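Long-range contacts in serine--tRNA ligase, cytoplasmic (Candida albicans, PDB 3QO8), which attaches serine to tRNA(Ser) in two steps, first activating the amino acid with ATP to Ser-AMP and then passing it to the tRNA acceptor end: residues 163-167 with 289-293; 207-213 with 249-254. All blocks are in the same frame, centred on the assembly; numbering follows the deposited sequence.

Contact 1: residues 163-167 with 289-293; sequences GYDPE and AWGIF. With SSA (5'-O-(N-(L-seryl)-sulfamoyl)adenosine), chain B.
Tyr164 and Pro166 bear on Trp290, Gly291 and Ile292 through their side chains while the two backbones keep apart, the nearest CA atoms being those of Pro166 and Gly291 at 7.4 Å. One piece is a short strand running into helix 166-173; the other is irregular loop. The pyrrolidine of Pro166 fills the corner between two aromatic rings. Its CD lies over the centre of the Tyr164 ring, 3.4 Å above the plane, while CB and CG rest against the benzene side of the indole, CB coming within 3.5 Å of Trp290 CZ2 as the two side chains cross at about a right angle. Tyr164 OH reaches over a face of the indole, 3.8 Å from CD1 of Trp290. The indole is poorly ordered, so its exact pose deserves caution.

Gly291, extended at a positive phi (99°), brings its CA within 3.5 Å of Tyr164 OH. Nearer the root of the tyrosine ring, Ile292 CG2 meets Tyr164 CD1 at 3.8 Å as the two side chains slide past each other in opposite directions. With CG1 set between backbone N and carbonyl carbon (chi1 54°), that methyl ends up beside the backbone N. Leu158 touches both Tyr164 and Ile292, and Cys413 of helix 408-419 packs on Ile292. Asp165 caps the start of helix 166-173 and makes a salt bridge to Arg168.

One residue after Ile292, Phe293 O lies 3.2 Å from C2 of the adenine of the seryl-sulfamoyl adenosine and takes a hydrogen bond from Arg410 NE, while Arg410 also makes a cation-pi contact with the Phe293 ring. Residues 289-293 belong to the motif 2 loop of a class II synthetase, between strands 269-278 and 297-307; 163-167 packs against its outer side, away from the ligand.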
loop_
_atom_site.group_PDB
_atom_site.type_symbol
_atom_site.label_atom_id
_atom_site.label_comp_id
_atom_site.label_asym_id
_atom_site.label_seq_id
_atom_site.Cartn_x
_atom_site.Cartn_y
_atom_site.Cartn_z
ATOM N N GLY A 163 5.443 -11.629 -17.776
ATOM C CA GLY A 163 5.570 -10.346 -17.103
ATOM C C GLY A 163 4.633 -10.152 -15.927
ATOM O O GLY A 163 4.638 -9.108 -15.277
ATOM N N TYR A 164 3.780 -11.135 -15.670
ATOM C CA TYR A 164 2.949 -11.084 -14.470
ATOM C C TYR A 164 2.436 -12.466 -14.154
ATOM O O TYR A 164 2.585 -13.379 -14.966
ATOM C CB TYR A 164 1.810 -10.054 -14.590
ATOM C CG TYR A 164 0.492 -10.541 -15.161
ATOM C CD1 TYR A 164 -0.702 -10.230 -14.524
ATOM C CD2 TYR A 164 0.431 -11.269 -16.353
ATOM C CE1 TYR A 164 -1.927 -10.644 -15.030
ATOM C CE2 TYR A 164 -0.806 -11.689 -16.876
ATOM C CZ TYR A 164 -1.978 -11.372 -16.200
ATOM O OH TYR A 164 -3.216 -11.772 -16.677
ATOM N N ASP A 165 1.868 -12.620 -12.963
ATOM C CA ASP A 165 1.378 -13.906 -12.514
ATOM C C ASP A 165 0.006 -13.752 -11.867
ATOM O O ASP A 165 -0.100 -13.491 -10.664
ATOM C CB ASP A 165 2.352 -14.515 -11.504
ATOM C CG ASP A 165 2.203 -16.017 -11.393
ATOM O OD1 ASP A 165 1.048 -16.516 -11.455
ATOM O OD2 ASP A 165 3.244 -16.694 -11.256
ATOM N N PRO A 166 -1.056 -13.899 -12.663
ATOM C CA PRO A 166 -2.399 -13.787 -12.091
ATOM C C PRO A 166 -2.799 -15.035 -11.312
ATOM O O PRO A 166 -3.615 -14.951 -10.396
ATOM C CB PRO A 166 -3.301 -13.634 -13.327
ATOM C CG PRO A 166 -2.542 -14.353 -14.426
ATOM C CD PRO A 166 -1.074 -14.066 -14.130
ATOM N N GLU A 167 -2.250 -16.187 -11.672
ATOM C CA GLU A 167 -2.670 -17.412 -11.002
ATOM C C GLU A 167 -2.205 -17.432 -9.540
ATOM O O GLU A 167 -2.990 -17.687 -8.629
ATOM C CB GLU A 167 -2.191 -18.657 -11.759
ATOM C CG GLU A 167 -2.505 -19.958 -11.035
ATOM C CD GLU A 167 -2.490 -21.179 -11.953
ATOM O OE1 GLU A 167 -2.657 -21.015 -13.186
ATOM O OE2 GLU A 167 -2.314 -22.304 -11.429
ATOM N N ALA A 289 -12.088 -9.029 -16.364
ATOM C CA ALA A 289 -11.748 -10.100 -15.425
ATOM C C ALA A 289 -10.263 -10.449 -15.365
ATOM O O ALA A 289 -9.710 -10.667 -14.284
ATOM C CB ALA A 289 -12.570 -11.350 -15.741
ATOM N N TRP A 290 -9.620 -10.514 -16.524
ATOM C CA TRP A 290 -8.232 -10.946 -16.574
ATOM C C TRP A 290 -7.317 -9.804 -17.013
ATOM O O TRP A 290 -7.724 -8.909 -17.760
ATOM C CB TRP A 290 -8.085 -12.168 -17.484
ATOM C CG TRP A 290 -7.189 -13.265 -16.935
ATOM C CD1 TRP A 290 -6.182 -13.907 -17.601
ATOM C CD2 TRP A 290 -7.228 -13.844 -15.618
ATOM N NE1 TRP A 290 -5.595 -14.847 -16.785
ATOM C CE2 TRP A 290 -6.217 -14.829 -15.565
ATOM C CE3 TRP A 290 -8.017 -13.627 -14.484
ATOM C CZ2 TRP A 290 -5.978 -15.595 -14.421
ATOM C CZ3 TRP A 290 -7.774 -14.390 -13.346
ATOM C CH2 TRP A 290 -6.764 -15.360 -13.326
ATOM N N GLY A 291 -6.087 -9.834 -16.516
ATOM C CA GLY A 291 -5.118 -8.788 -16.785
ATOM C C GLY A 291 -5.013 -7.789 -15.651
ATOM O O GLY A 291 -5.638 -7.961 -14.593
ATOM N N ILE A 292 -4.231 -6.731 -15.869
ATOM C CA ILE A 292 -4.011 -5.715 -14.837
ATOM C C ILE A 292 -4.657 -4.399 -15.271
ATOM O O ILE A 292 -4.196 -3.309 -14.914
ATOM C CB ILE A 292 -2.505 -5.499 -14.555
ATOM C CG1 ILE A 292 -1.750 -5.188 -15.851
ATOM C CG2 ILE A 292 -1.918 -6.731 -13.882
ATOM C CD1 ILE A 292 -0.285 -4.845 -15.629
ATOM N N PHE A 293 -5.728 -4.515 -16.052
ATOM C CA PHE A 293 -6.442 -3.350 -16.550
ATOM C C PHE A 293 -7.317 -2.770 -15.463
ATOM O O PHE A 293 -7.365 -1.561 -15.280
ATOM C CB PHE A 293 -7.303 -3.713 -17.778
ATOM C CG PHE A 293 -8.110 -2.551 -18.312
ATOM C CD1 PHE A 293 -7.604 -1.741 -19.319
ATOM C CD2 PHE A 293 -9.357 -2.257 -17.788
ATOM C CE1 PHE A 293 -8.341 -0.669 -19.808
ATOM C CE2 PHE A 293 -10.095 -1.185 -18.266
ATOM C CZ PHE A 293 -9.581 -0.388 -19.280
HETATM N N10 SSA B . -7.542 11.542 -9.053
HETATM C CA SSA B . -8.320 11.295 -10.265
HETATM C CB SSA B . -7.469 11.583 -11.501
HETATM O OG SSA B . -6.438 10.586 -11.647
HETATM C C9 SSA B . -8.807 9.874 -10.294
HETATM O O9 SSA B . -8.460 9.060 -9.447
HETATM N N8 SSA B . -9.626 9.559 -11.293
HETATM S S1 SSA B . -10.002 8.048 -11.669
HETATM O O1S SSA B . -10.847 7.417 -10.695
HETATM O O2S SSA B . -10.643 8.049 -12.942
HETATM O "O5'" SSA B . -8.712 7.221 -11.826
HETATM C "C5'" SSA B . -7.659 7.660 -12.667
HETATM C "C4'" SSA B . -7.199 6.497 -13.551
HETATM O "O4'" SSA B . -6.731 5.371 -12.801
HETATM C "C3'" SSA B . -8.291 5.927 -14.429
HETATM O "O3'" SSA B . -8.507 6.783 -15.561
HETATM C "C2'" SSA B . -7.691 4.573 -14.791
HETATM O "O2'" SSA B . -6.707 4.723 -15.832
HETATM C "C1'" SSA B . -6.960 4.162 -13.513
HETATM N N9 SSA B . -7.809 3.265 -12.702
HETATM C C8 SSA B . -8.937 3.589 -12.050
HETATM N N7 SSA B . -9.417 2.483 -11.442
HETATM C C5 SSA B . -8.571 1.474 -11.718
HETATM C C6 SSA B . -8.539 0.139 -11.363
HETATM N N6 SSA B . -9.524 -0.357 -10.583
HETATM N N1 SSA B . -7.526 -0.642 -11.805
HETATM C C2 SSA B . -6.560 -0.131 -12.579
HETATM N N3 SSA B . -6.560 1.162 -12.928
HETATM C C4 SSA B . -7.563 1.971 -12.518
#

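Contact 2: residues 207-213 with 249-254; sequences LQAPVMM and QPISAY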
loop_
_atom_site.group_PDB
_atom_site.type_symbol
_atom_site.label_atom_id
_atom_site.label_comp_id
_atom_site.label_asym_id
_atom_site.label_seq_id
_atom_site.Cartn_x
_atom_site.Cartn_y
_atom_site.Cartn_z
ATOM N N LEU A 207 5.806 14.464 -5.391
ATOM C CA LEU A 207 5.288 14.338 -4.038
ATOM C C LEU A 207 4.763 12.932 -3.848
ATOM O O LEU A 207 3.752 12.578 -4.448
ATOM C CB LEU A 207 4.170 15.359 -3.827
ATOM C CG LEU A 207 3.609 15.535 -2.422
ATOM C CD1 LEU A 207 4.716 15.968 -1.467
ATOM C CD2 LEU A 207 2.473 16.541 -2.434
ATOM N N GLN A 208 5.444 12.127 -3.032
ATOM C CA GLN A 208 4.952 10.783 -2.746
ATOM C C GLN A 208 4.064 10.802 -1.528
ATOM O O GLN A 208 4.499 11.148 -0.428
ATOM C CB GLN A 208 6.081 9.778 -2.541
ATOM C CG GLN A 208 5.559 8.339 -2.295
ATOM C CD GLN A 208 6.692 7.326 -2.226
ATOM O OE1 GLN A 208 7.719 7.506 -2.867
ATOM N NE2 GLN A 208 6.514 6.272 -1.445
ATOM N N ALA A 209 2.811 10.426 -1.731
ATOM C CA ALA A 209 1.804 10.546 -0.689
ATOM C C ALA A 209 1.700 9.263 0.114
ATOM O O ALA A 209 1.909 8.173 -0.424
ATOM C CB ALA A 209 0.428 10.883 -1.339
ATOM N N PRO A 210 1.341 9.383 1.398
ATOM C CA PRO A 210 1.058 8.186 2.196
ATOM C C PRO A 210 -0.216 7.533 1.667
ATOM O O PRO A 210 -1.063 8.229 1.111
ATOM C CB PRO A 210 0.826 8.755 3.596
ATOM C CG PRO A 210 0.354 10.160 3.353
ATOM C CD PRO A 210 1.100 10.629 2.150
ATOM N N VAL A 211 -0.344 6.222 1.804
ATOM C CA VAL A 211 -1.516 5.530 1.263
ATOM C C VAL A 211 -2.584 5.247 2.307
ATOM O O VAL A 211 -3.613 4.627 2.001
ATOM C CB VAL A 211 -1.136 4.205 0.562
ATOM C CG1 VAL A 211 -0.249 4.492 -0.633
ATOM C CG2 VAL A 211 -0.452 3.250 1.538
ATOM N N MET A 212 -2.333 5.690 3.540
ATOM C CA MET A 212 -3.344 5.657 4.593
ATOM C C MET A 212 -3.723 7.077 4.982
ATOM O O MET A 212 -2.876 7.974 4.990
ATOM C CB MET A 212 -2.812 4.947 5.835
ATOM C CG MET A 212 -2.592 3.472 5.642
ATOM S SD MET A 212 -2.156 2.682 7.190
ATOM C CE MET A 212 -1.723 1.044 6.595
ATOM N N MET A 213 -4.992 7.281 5.310
ATOM C CA MET A 213 -5.475 8.589 5.749
ATOM C C MET A 213 -6.379 8.431 6.945
ATOM O O MET A 213 -7.120 7.450 7.035
ATOM C CB MET A 213 -6.257 9.298 4.641
ATOM C CG MET A 213 -5.398 9.999 3.615
ATOM S SD MET A 213 -6.400 10.925 2.428
ATOM C CE MET A 213 -6.991 12.341 3.340
ATOM N N GLN A 249 -6.468 12.302 -3.058
ATOM C CA GLN A 249 -7.058 12.427 -1.733
ATOM C C GLN A 249 -6.103 13.047 -0.699
ATOM O O GLN A 249 -6.397 14.113 -0.151
ATOM C CB GLN A 249 -7.664 11.096 -1.290
ATOM C CG GLN A 249 -8.987 10.826 -2.012
ATOM C CD GLN A 249 -9.351 9.346 -2.103
ATOM O OE1 GLN A 249 -8.542 8.465 -1.814
ATOM N NE2 GLN A 249 -10.583 9.074 -2.513
ATOM N N PRO A 250 -4.945 12.406 -0.445
ATOM C CA PRO A 250 -4.061 13.023 0.560
ATOM C C PRO A 250 -3.416 14.332 0.072
ATOM O O PRO A 250 -3.207 15.249 0.859
ATOM C CB PRO A 250 -2.991 11.937 0.829
ATOM C CG PRO A 250 -2.990 11.053 -0.411
ATOM C CD PRO A 250 -4.454 11.097 -0.917
ATOM N N ILE A 251 -3.124 14.431 -1.217
ATOM C CA ILE A 251 -2.489 15.636 -1.725
ATOM C C ILE A 251 -3.460 16.822 -1.688
ATOM O O ILE A 251 -3.055 17.960 -1.466
ATOM C CB ILE A 251 -1.892 15.405 -3.139
ATOM C CG1 ILE A 251 -0.778 14.350 -3.056
ATOM C CG2 ILE A 251 -1.393 16.737 -3.733
ATOM C CD1 ILE A 251 -0.107 13.966 -4.398
ATOM N N SER A 252 -4.752 16.567 -1.885
ATOM C CA SER A 252 -5.724 17.653 -1.786
ATOM C C SER A 252 -5.734 18.206 -0.355
ATOM O O SER A 252 -5.970 19.393 -0.141
ATOM C CB SER A 252 -7.135 17.206 -2.207
ATOM O OG SER A 252 -7.729 16.368 -1.225
ATOM N N ALA A 253 -5.459 17.345 0.624
ATOM C CA ALA A 253 -5.453 17.779 2.024
ATOM C C ALA A 253 -4.098 18.329 2.466
ATOM O O ALA A 253 -3.960 18.796 3.592
ATOM C CB ALA A 253 -5.868 16.640 2.935
ATOM N N TYR A 254 -3.103 18.255 1.585
ATOM C CA TYR A 254 -1.733 18.684 1.896
ATOM C C TYR A 254 -1.699 20.123 2.428
ATOM O O TYR A 254 -1.033 20.406 3.425
ATOM C CB TYR A 254 -0.867 18.555 0.639
ATOM C CG TYR A 254 0.636 18.712 0.823
ATOM C CD1 TYR A 254 1.396 17.709 1.423
ATOM C CD2 TYR A 254 1.296 19.834 0.348
ATOM C CE1 TYR A 254 2.772 17.830 1.563
ATOM C CE2 TYR A 254 2.675 19.970 0.485
ATOM C CZ TYR A 254 3.403 18.959 1.089
ATOM O OH TYR A 254 4.761 19.097 1.231
#
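Met213, at the C-terminal end of 207-213, crosses Pro250 at about a right angle. Its CB points at helix 248-252; CG, anti to the carbonyl carbon (chi1 -81°), comes 4.2 Å from Pro250 CB. SD then settles on the Gln249-Pro250 peptide, 3.5 Å from Pro250 N, which as a proline nitrogen carries no hydrogen, so this is plain packing. A bend at chi3 (73°) turns CE toward Ala253 CB and to within 4.0 Å of Gln249 O, which accepts a hydrogen bond from Ser252 OG.

Earlier in the segment, Ala209 CB presses on Pro250 CG at 3.5 Å. Pro210 O is buried beside the same CG and has no polar partner. Leu207 and Ile251 meet tip to tip, CD2 to CG1 at 4.0 Å. That CD2 also sits squarely over the Tyr254 ring in a CH-pi contact, 4.1 Å from the centroid and 8° off the normal. Beyond the ring, Tyr254 OH is hydrogen-bonded to Arg181 NH1 of the second subunit, whose Phe179 meets the ring edge-to-face.

Leu207 and Gln208 pair antiparallel with a strand of the second subunit. Helix 183-200, leading to interface strand 205-208 and Pro210, matches motif 1 of class II synthetases. It is backed here by the helix starting at Glu248, which hydrogen-bonds the seryl-sulfamoyl adenosine; the preceding Thr246 and Ser247 probably bind serine, as in relatives.

Overall arrangement
From the N terminus, after a short helix, 15-25, the chain builds the long helical arm, 30-65 and 74-107, and then enters the catalytic part. Contact 1 closes the larger loop, with 121 residues between its segments, joining the start of helix 166-173 to the motif 2 loop. Contact 2 is nested inside it, with 35 residues between its segments, and ties strands 205-208 and 212-214 to helix 248-252. Within one chain the two do not touch: their nearest atoms are about 17 Å apart. Across the dimer they are neighbours, because segment 249-254 packs against strand 179-181 of the second subunit, which pairs with 164-165 there.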